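Local coordinates for uncharacterized protein YLR021W (PDB 2Z5B), which facilitates alpha-ring formation during 20S proteasome assembly, acting as a heterodimer with its partner chaperone POC4, at residues K25-Q30 against V167-C172; Y52-K57 against L141-S146. All coordinates share one frame; numbering follows the deposited sequence.

Contact 1 of 2, residues K25-Q30 against V167-C172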
ATOM      1  N   LYS B  25     -17.428   4.219 -11.992  1.00 51.21           N
ATOM      2  CA  LYS B  25     -16.748   3.462 -10.949  1.00 49.08           C
ATOM      3  C   LYS B  25     -15.904   4.397 -10.081  1.00 47.12           C
ATOM      4  O   LYS B  25     -15.248   5.296 -10.597  1.00 46.73           O
ATOM      5  CB  LYS B  25     -15.868   2.393 -11.603  1.00 49.55           C
ATOM      6  CG  LYS B  25     -16.638   1.255 -12.276  1.00 50.76           C
ATOM      7  CD  LYS B  25     -15.832   0.606 -13.405  1.00 52.99           C
ATOM      8  CE  LYS B  25     -16.323   1.028 -14.798  1.00 54.22           C
ATOM      9  NZ  LYS B  25     -16.011   2.453 -15.169  1.00 55.03           N
ATOM     10  N   GLU B  26     -15.922   4.187  -8.767  1.00 44.87           N
ATOM     11  CA  GLU B  26     -15.164   5.032  -7.849  1.00 42.76           C
ATOM     12  C   GLU B  26     -13.676   4.688  -7.916  1.00 41.12           C
ATOM     13  O   GLU B  26     -13.297   3.517  -7.813  1.00 41.08           O
ATOM     14  CB  GLU B  26     -15.669   4.876  -6.406  1.00 43.07           C
ATOM     15  CG  GLU B  26     -17.120   5.323  -6.167  1.00 42.89           C
ATOM     16  CD  GLU B  26     -17.541   5.184  -4.720  1.00 43.55           C
ATOM     17  OE1 GLU B  26     -16.708   4.737  -3.896  1.00 44.44           O
ATOM     18  OE2 GLU B  26     -18.705   5.524  -4.397  1.00 44.36           O
ATOM     19  N   LEU B  27     -12.838   5.702  -8.103  1.00 39.09           N
ATOM     20  CA  LEU B  27     -11.390   5.506  -8.039  1.00 37.64           C
ATOM     21  C   LEU B  27     -10.882   6.144  -6.764  1.00 35.83           C
ATOM     22  O   LEU B  27     -11.144   7.323  -6.504  1.00 35.80           O
ATOM     23  CB  LEU B  27     -10.659   6.083  -9.263  1.00 37.60           C
ATOM     24  CG  LEU B  27      -9.161   5.729  -9.371  1.00 38.80           C
ATOM     25  CD1 LEU B  27      -8.969   4.301  -9.862  1.00 40.11           C
ATOM     26  CD2 LEU B  27      -8.379   6.700 -10.262  1.00 38.44           C
ATOM     27  N   TYR B  28     -10.181   5.352  -5.959  1.00 34.49           N
ATOM     28  CA  TYR B  28      -9.636   5.825  -4.683  1.00 32.55           C
ATOM     29  C   TYR B  28      -8.141   5.586  -4.603  1.00 31.29           C
ATOM     30  O   TYR B  28      -7.660   4.463  -4.786  1.00 30.25           O
ATOM     31  CB  TYR B  28     -10.335   5.170  -3.492  1.00 33.25           C
ATOM     32  CG  TYR B  28      -9.774   5.629  -2.160  1.00 33.45           C
ATOM     33  CD1 TYR B  28     -10.064   6.904  -1.659  1.00 33.71           C
ATOM     34  CD2 TYR B  28      -8.938   4.795  -1.410  1.00 33.26           C
ATOM     35  CE1 TYR B  28      -9.533   7.331  -0.437  1.00 31.72           C
ATOM     36  CE2 TYR B  28      -8.410   5.212  -0.201  1.00 32.79           C
ATOM     37  CZ  TYR B  28      -8.706   6.481   0.271  1.00 33.81           C
ATOM     38  OH  TYR B  28      -8.180   6.900   1.465  1.00 33.99           O
ATOM     39  N   VAL B  29      -7.409   6.668  -4.369  1.00 29.36           N
ATOM     40  CA  VAL B  29      -5.974   6.594  -4.251  1.00 28.69           C
ATOM     41  C   VAL B  29      -5.603   7.021  -2.843  1.00 27.93           C
ATOM     42  O   VAL B  29      -6.206   7.955  -2.275  1.00 25.68           O
ATOM     43  CB  VAL B  29      -5.286   7.435  -5.319  1.00 29.57           C
ATOM     44  CG1 VAL B  29      -3.813   7.303  -5.218  1.00 31.02           C
ATOM     45  CG2 VAL B  29      -5.738   6.965  -6.730  1.00 30.76           C
ATOM     46  N   GLN B  30      -4.647   6.300  -2.263  1.00 26.93           N
ATOM     47  CA  GLN B  30      -4.102   6.675  -0.951  1.00 26.00           C
ATOM     48  C   GLN B  30      -2.632   6.300  -0.909  1.00 25.81           C
ATOM     49  O   GLN B  30      -2.190   5.317  -1.552  1.00 25.18           O
ATOM     50  CB  GLN B  30      -4.887   6.021   0.190  1.00 26.10           C
ATOM     51  CG  GLN B  30      -4.449   6.456   1.629  1.00 25.75           C
ATOM     52  CD  GLN B  30      -3.204   5.736   2.128  1.00 26.65           C
ATOM     53  OE1 GLN B  30      -2.813   4.695   1.591  1.00 26.14           O
ATOM     54  NE2 GLN B  30      -2.569   6.290   3.151  1.00 28.26           N
ATOM     55  N   VAL B 167      -3.269   8.506 -18.100  1.00 37.71           N
ATOM     56  CA  VAL B 167      -3.114   9.918 -17.800  1.00 36.74           C
ATOM     57  C   VAL B 167      -4.030  10.359 -16.650  1.00 36.25           C
ATOM     58  O   VAL B 167      -3.608  11.116 -15.793  1.00 35.97           O
ATOM     59  CB  VAL B 167      -3.289  10.801 -19.073  1.00 36.89           C
ATOM     60  CG1 VAL B 167      -3.270  12.291 -18.731  1.00 37.29           C
ATOM     61  CG2 VAL B 167      -2.168  10.489 -20.054  1.00 35.70           C
ATOM     62  N   PHE B 168      -5.270   9.886 -16.649  1.00 35.44           N
ATOM     63  CA  PHE B 168      -6.219  10.231 -15.589  1.00 35.65           C
ATOM     64  C   PHE B 168      -5.743   9.763 -14.210  1.00 34.75           C
ATOM     65  O   PHE B 168      -5.814  10.520 -13.242  1.00 34.70           O
ATOM     66  CB  PHE B 168      -7.597   9.634 -15.877  1.00 35.97           C
ATOM     67  CG  PHE B 168      -8.614   9.929 -14.813  1.00 37.24           C
ATOM     68  CD1 PHE B 168      -9.255  11.169 -14.775  1.00 38.81           C
ATOM     69  CD2 PHE B 168      -8.929   8.979 -13.849  1.00 39.04           C
ATOM     70  CE1 PHE B 168     -10.206  11.455 -13.787  1.00 39.49           C
ATOM     71  CE2 PHE B 168      -9.878   9.255 -12.854  1.00 38.24           C
ATOM     72  CZ  PHE B 168     -10.513  10.489 -12.835  1.00 38.23           C
ATOM     73  N   VAL B 169      -5.299   8.508 -14.127  1.00 34.19           N
ATOM     74  CA  VAL B 169      -4.774   7.962 -12.879  1.00 34.03           C
ATOM     75  C   VAL B 169      -3.534   8.732 -12.416  1.00 33.42           C
ATOM     76  O   VAL B 169      -3.426   9.062 -11.222  1.00 33.11           O
ATOM     77  CB  VAL B 169      -4.499   6.433 -12.962  1.00 34.22           C
ATOM     78  CG1 VAL B 169      -3.850   5.922 -11.667  1.00 35.61           C
ATOM     79  CG2 VAL B 169      -5.799   5.670 -13.223  1.00 36.23           C
ATOM     80  N   LEU B 170      -2.620   9.044 -13.337  1.00 32.13           N
ATOM     81  CA  LEU B 170      -1.457   9.882 -13.003  1.00 32.79           C
ATOM     82  C   LEU B 170      -1.873  11.253 -12.442  1.00 32.63           C
ATOM     83  O   LEU B 170      -1.348  11.690 -11.424  1.00 32.82           O
ATOM     84  CB  LEU B 170      -0.510  10.068 -14.204  1.00 32.91           C
ATOM     85  CG  LEU B 170       0.358   8.884 -14.644  1.00 33.95           C
ATOM     86  CD1 LEU B 170       1.238   9.208 -15.890  1.00 33.52           C
ATOM     87  CD2 LEU B 170       1.240   8.386 -13.504  1.00 34.67           C
ATOM     88  N   LYS B 171      -2.826  11.908 -13.103  1.00 32.19           N
ATOM     89  CA  LYS B 171      -3.396  13.164 -12.598  1.00 33.18           C
ATOM     90  C   LYS B 171      -3.977  13.023 -11.178  1.00 31.70           C
ATOM     91  O   LYS B 171      -3.788  13.891 -10.351  1.00 31.35           O
ATOM     92  CB  LYS B 171      -4.482  13.674 -13.546  1.00 32.73           C
ATOM     93  CG  LYS B 171      -5.002  15.048 -13.173  1.00 35.49           C
ATOM     94  CD  LYS B 171      -5.977  15.593 -14.232  1.00 35.86           C
ATOM     95  CE  LYS B 171      -6.748  16.788 -13.665  1.00 40.19           C
ATOM     96  NZ  LYS B 171      -5.808  17.844 -13.194  1.00 42.72           N
ATOM     97  N   CYS B 172      -4.679  11.933 -10.916  1.00 31.92           N
ATOM     98  CA  CYS B 172      -5.271  11.690  -9.591  1.00 33.03           C
ATOM     99  C   CYS B 172      -4.177  11.610  -8.518  1.00 33.14           C
ATOM    100  O   CYS B 172      -4.301  12.192  -7.433  1.00 33.35           O
ATOM    101  CB  CYS B 172      -6.094  10.394  -9.618  1.00 32.87           C
ATOM    102  SG  CYS B 172      -7.618  10.500 -10.570  1.00 36.60           S
TER
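Helix packing against the face of the beta-sheet that bears L27 and V29 brings these residues of strand 26-33 up to F168, V169 and C172 of the C-terminal helix 162-176. The contact is wholly apolar, and one methyl group carries most of it. L27 holds CG anti to its backbone N (chi1 -171°), and its CD2 reaches the helix. There it lies 3.9 Å from F168 CE2, on an oblique approach to the ring, with the two side chains sliding past each other in opposite directions. The same CD2 stands 3.9 Å from C172 SG and 4.1 Å from V169 CG2, so the methyl sits among three helix residues spanning just over one turn. A branched leucine suits this place because it projects far enough from the strand to bridge axes that approach to 9.9 Å.

Strand and helix run at 45° to each other, in a two-layer alpha/beta fold whose mixed sheet has helices 109-124 and 162-176 packed on one face. The strand's alternation divides the work: L27 and V29 point to the helix, while E26, Y28 and Q30 pack on the chain of Protein YPL144W (POC4), where E26 OE1 accepts a hydrogen bond from the backbone N of L5 of that chain.

V29 is shorter and stands further from C172, its CG2 4.5 Å from C172 CB; I173 and M176 of the same helix also touch it. C172 is small enough to sit close to the strand, and its SG lies 3.4 Å above the plane of the F168 ring, displaced toward the rim. The ring is broad enough to serve both L27 and this sulphur, and it reaches on to L10 and P11.

Contact 2 of 2, residues Y52-K57 against L141-S146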
ATOM      1  N   TYR B  52       2.688  -4.709  -6.573  1.00 32.60           N
ATOM      2  CA  TYR B  52       3.954  -4.681  -7.290  1.00 33.18           C
ATOM      3  C   TYR B  52       4.968  -3.846  -6.551  1.00 33.96           C
ATOM      4  O   TYR B  52       4.630  -2.820  -5.957  1.00 33.58           O
ATOM      5  CB  TYR B  52       3.764  -4.120  -8.710  1.00 33.71           C
ATOM      6  CG  TYR B  52       2.675  -4.836  -9.469  1.00 33.92           C
ATOM      7  CD1 TYR B  52       2.928  -6.042 -10.132  1.00 34.40           C
ATOM      8  CD2 TYR B  52       1.375  -4.337  -9.478  1.00 35.17           C
ATOM      9  CE1 TYR B  52       1.899  -6.722 -10.801  1.00 33.62           C
ATOM     10  CE2 TYR B  52       0.358  -4.993 -10.147  1.00 35.01           C
ATOM     11  CZ  TYR B  52       0.623  -6.177 -10.810  1.00 34.21           C
ATOM     12  OH  TYR B  52      -0.420  -6.802 -11.462  1.00 35.44           O
ATOM     13  N   GLU B  53       6.213  -4.298  -6.585  1.00 34.60           N
ATOM     14  CA  GLU B  53       7.317  -3.522  -6.074  1.00 37.06           C
ATOM     15  C   GLU B  53       8.093  -2.947  -7.254  1.00 37.94           C
ATOM     16  O   GLU B  53       8.545  -3.687  -8.141  1.00 37.58           O
ATOM     17  CB  GLU B  53       8.206  -4.380  -5.159  1.00 36.67           C
ATOM     18  CG  GLU B  53       9.292  -3.593  -4.444  1.00 38.74           C
ATOM     19  CD  GLU B  53       9.985  -4.376  -3.344  1.00 39.62           C
ATOM     20  OE1 GLU B  53      10.206  -5.603  -3.491  1.00 42.17           O
ATOM     21  OE2 GLU B  53      10.321  -3.749  -2.317  1.00 44.17           O
ATOM     22  N   VAL B  54       8.204  -1.619  -7.268  1.00 38.82           N
ATOM     23  CA  VAL B  54       8.931  -0.890  -8.300  1.00 40.16           C
ATOM     24  C   VAL B  54      10.190  -0.274  -7.674  1.00 41.27           C
ATOM     25  O   VAL B  54      10.101   0.568  -6.773  1.00 40.42           O
ATOM     26  CB  VAL B  54       8.031   0.197  -8.965  1.00 40.00           C
ATOM     27  CG1 VAL B  54       8.600   0.624 -10.330  1.00 40.22           C
ATOM     28  CG2 VAL B  54       6.600  -0.315  -9.131  1.00 40.48           C
ATOM     29  N   SER B  55      11.361  -0.719  -8.131  1.00 42.75           N
ATOM     30  CA  SER B  55      12.632  -0.172  -7.647  1.00 44.99           C
ATOM     31  C   SER B  55      13.582   0.194  -8.791  1.00 46.76           C
ATOM     32  O   SER B  55      13.571  -0.443  -9.844  1.00 46.20           O
ATOM     33  CB  SER B  55      13.315  -1.133  -6.665  1.00 44.90           C
ATOM     34  OG  SER B  55      13.598  -2.378  -7.274  1.00 45.60           O
ATOM     35  N   SER B  56      14.391   1.225  -8.571  1.00 49.24           N
ATOM     36  CA  SER B  56      15.282   1.745  -9.607  1.00 52.25           C
ATOM     37  C   SER B  56      16.492   0.850  -9.841  1.00 54.19           C
ATOM     38  O   SER B  56      17.109   0.363  -8.888  1.00 54.61           O
ATOM     39  CB  SER B  56      15.740   3.166  -9.269  1.00 52.35           C
ATOM     40  OG  SER B  56      16.438   3.196  -8.037  1.00 53.30           O
ATOM     41  N   LYS B  57      16.819   0.643 -11.119  1.00 56.52           N
ATOM     42  CA  LYS B  57      18.029  -0.073 -11.518  1.00 58.69           C
ATOM     43  C   LYS B  57      19.276   0.786 -11.273  1.00 59.93           C
ATOM     44  O   LYS B  57      19.534   1.738 -12.022  1.00 60.32           O
ATOM     45  CB  LYS B  57      17.943  -0.471 -13.000  1.00 58.96           C
ATOM     46  CG  LYS B  57      17.683  -1.943 -13.275  1.00 59.75           C
ATOM     47  CD  LYS B  57      16.226  -2.341 -13.075  1.00 61.43           C
ATOM     48  CE  LYS B  57      15.935  -3.702 -13.707  1.00 62.06           C
ATOM     49  NZ  LYS B  57      16.720  -4.824 -13.100  1.00 63.61           N
ATOM     50  N   LEU B 141       8.974   1.884  -4.491  1.00 39.17           N
ATOM     51  CA  LEU B 141       7.538   2.110  -4.462  1.00 37.95           C
ATOM     52  C   LEU B 141       6.801   0.789  -4.477  1.00 36.35           C
ATOM     53  O   LEU B 141       6.996  -0.046  -5.366  1.00 36.74           O
ATOM     54  CB  LEU B 141       7.113   3.004  -5.641  1.00 38.07           C
ATOM     55  CG  LEU B 141       5.661   3.402  -5.926  1.00 38.96           C
ATOM     56  CD1 LEU B 141       4.936   4.066  -4.740  1.00 37.19           C
ATOM     57  CD2 LEU B 141       5.618   4.329  -7.141  1.00 39.12           C
ATOM     58  N   LEU B 142       5.940   0.609  -3.485  1.00 34.65           N
ATOM     59  CA  LEU B 142       5.066  -0.549  -3.397  1.00 33.50           C
ATOM     60  C   LEU B 142       3.663  -0.105  -3.810  1.00 32.31           C
ATOM     61  O   LEU B 142       3.117   0.851  -3.238  1.00 31.02           O
ATOM     62  CB  LEU B 142       5.113  -1.075  -1.950  1.00 33.67           C
ATOM     63  CG  LEU B 142       4.911  -2.528  -1.514  1.00 35.80           C
ATOM     64  CD1 LEU B 142       5.519  -3.537  -2.453  1.00 35.09           C
ATOM     65  CD2 LEU B 142       5.490  -2.710  -0.107  1.00 34.22           C
ATOM     66  N   ILE B 143       3.109  -0.748  -4.840  1.00 30.79           N
ATOM     67  CA  ILE B 143       1.799  -0.360  -5.381  1.00 30.22           C
ATOM     68  C   ILE B 143       0.811  -1.501  -5.253  1.00 29.70           C
ATOM     69  O   ILE B 143       1.007  -2.571  -5.824  1.00 29.75           O
ATOM     70  CB  ILE B 143       1.847   0.124  -6.879  1.00 29.85           C
ATOM     71  CG1 ILE B 143       2.869   1.254  -7.045  1.00 30.53           C
ATOM     72  CG2 ILE B 143       0.446   0.587  -7.334  1.00 30.24           C
ATOM     73  CD1 ILE B 143       3.205   1.637  -8.515  1.00 31.44           C
ATOM     74  N   SER B 144      -0.247  -1.275  -4.492  1.00 29.81           N
ATOM     75  CA  SER B 144      -1.347  -2.223  -4.432  1.00 30.09           C
ATOM     76  C   SER B 144      -2.507  -1.627  -5.206  1.00 31.26           C
ATOM     77  O   SER B 144      -2.903  -0.487  -4.955  1.00 30.33           O
ATOM     78  CB  SER B 144      -1.753  -2.514  -2.986  1.00 30.11           C
ATOM     79  OG  SER B 144      -0.707  -3.153  -2.272  1.00 29.23           O
ATOM     80  N   MET B 145      -3.051  -2.385  -6.147  1.00 32.18           N
ATOM     81  CA  MET B 145      -4.097  -1.848  -7.006  1.00 35.79           C
ATOM     82  C   MET B 145      -5.097  -2.890  -7.502  1.00 35.44           C
ATOM     83  O   MET B 145      -4.846  -4.088  -7.397  1.00 34.95           O
ATOM     84  CB  MET B 145      -3.473  -1.078  -8.188  1.00 34.85           C
ATOM     85  CG  MET B 145      -2.552  -1.888  -9.108  1.00 37.80           C
ATOM     86  SD  MET B 145      -1.764  -0.817 -10.363  1.00 40.75           S
ATOM     87  CE  MET B 145      -3.032   0.400 -10.598  1.00 41.11           C
ATOM     88  N   SER B 146      -6.224  -2.414  -8.027  1.00 36.31           N
ATOM     89  CA  SER B 146      -7.189  -3.270  -8.728  1.00 37.84           C
ATOM     90  C   SER B 146      -6.732  -3.478 -10.170  1.00 38.79           C
ATOM     91  O   SER B 146      -6.584  -2.510 -10.920  1.00 38.63           O
ATOM     92  CB  SER B 146      -8.574  -2.624  -8.726  1.00 38.01           C
ATOM     93  OG  SER B 146      -9.456  -3.263  -9.647  1.00 40.62           O
TER
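V54 and I143 cross obliquely on one face of the sheet, with V54 CG2 4.0 Å from I143 CD1. Beta-branched residues suit these extended strands, and the I143 chain carries its CD1 over to the neighbouring strand. V54 CB also faces L141 CB directly, 4.4 Å away. Y52 shares this face, and M145 CG comes to its ring's edge near the plane, 4.4 Å from Y52 CE2. Helix 109-124 packs over this side, touching Y52, V54 and L141.

An antiparallel ladder of strands 50-56 and 140-145 carries these side chains, strand 140-145 lying between 38-44 and 50-56 in the mixed sheet, with 95-99 beyond. Y52 with I143 and V54 with L141 are hydrogen-bonded pairs; V54 N gives L141 O a nearly straight bond of 2.7 Å (N-H...O 174°), and I143 N bonds Y52 O at 2.8 Å.

Between them, the non-hydrogen-bonded pair E53 and L142 points to the other face. There L142 CD1 lies against the aliphatic start of the glutamate, 3.9 Å from E53 CB, while E53 OE1 forms a salt bridge with K100. Protein YPL144W packs on this face through L89 and Y62 of its chain.

Overall arrangement
Both contacts are buried and belong to the same mixed sheet, their centres about 16 Å apart and their nearest atoms about 6 Å apart without touching. Contact 2 joins two neighbouring strands inside the sheet, and main-chain hydrogen bonds set its register. Contact 1 instead lays a helix on the sheet, has no hydrogen bond across it and depends on the fit of apolar side chains. Strand 38-44 lies between strands 26-33 and 140-145, and its I42 touches L27 and V29 of contact 1 as well as M145 of contact 2. In both, the opposite sheet face meets Protein YPL144W, and polar side chains there include E26 and S144, each hydrogen-bonded to that chain.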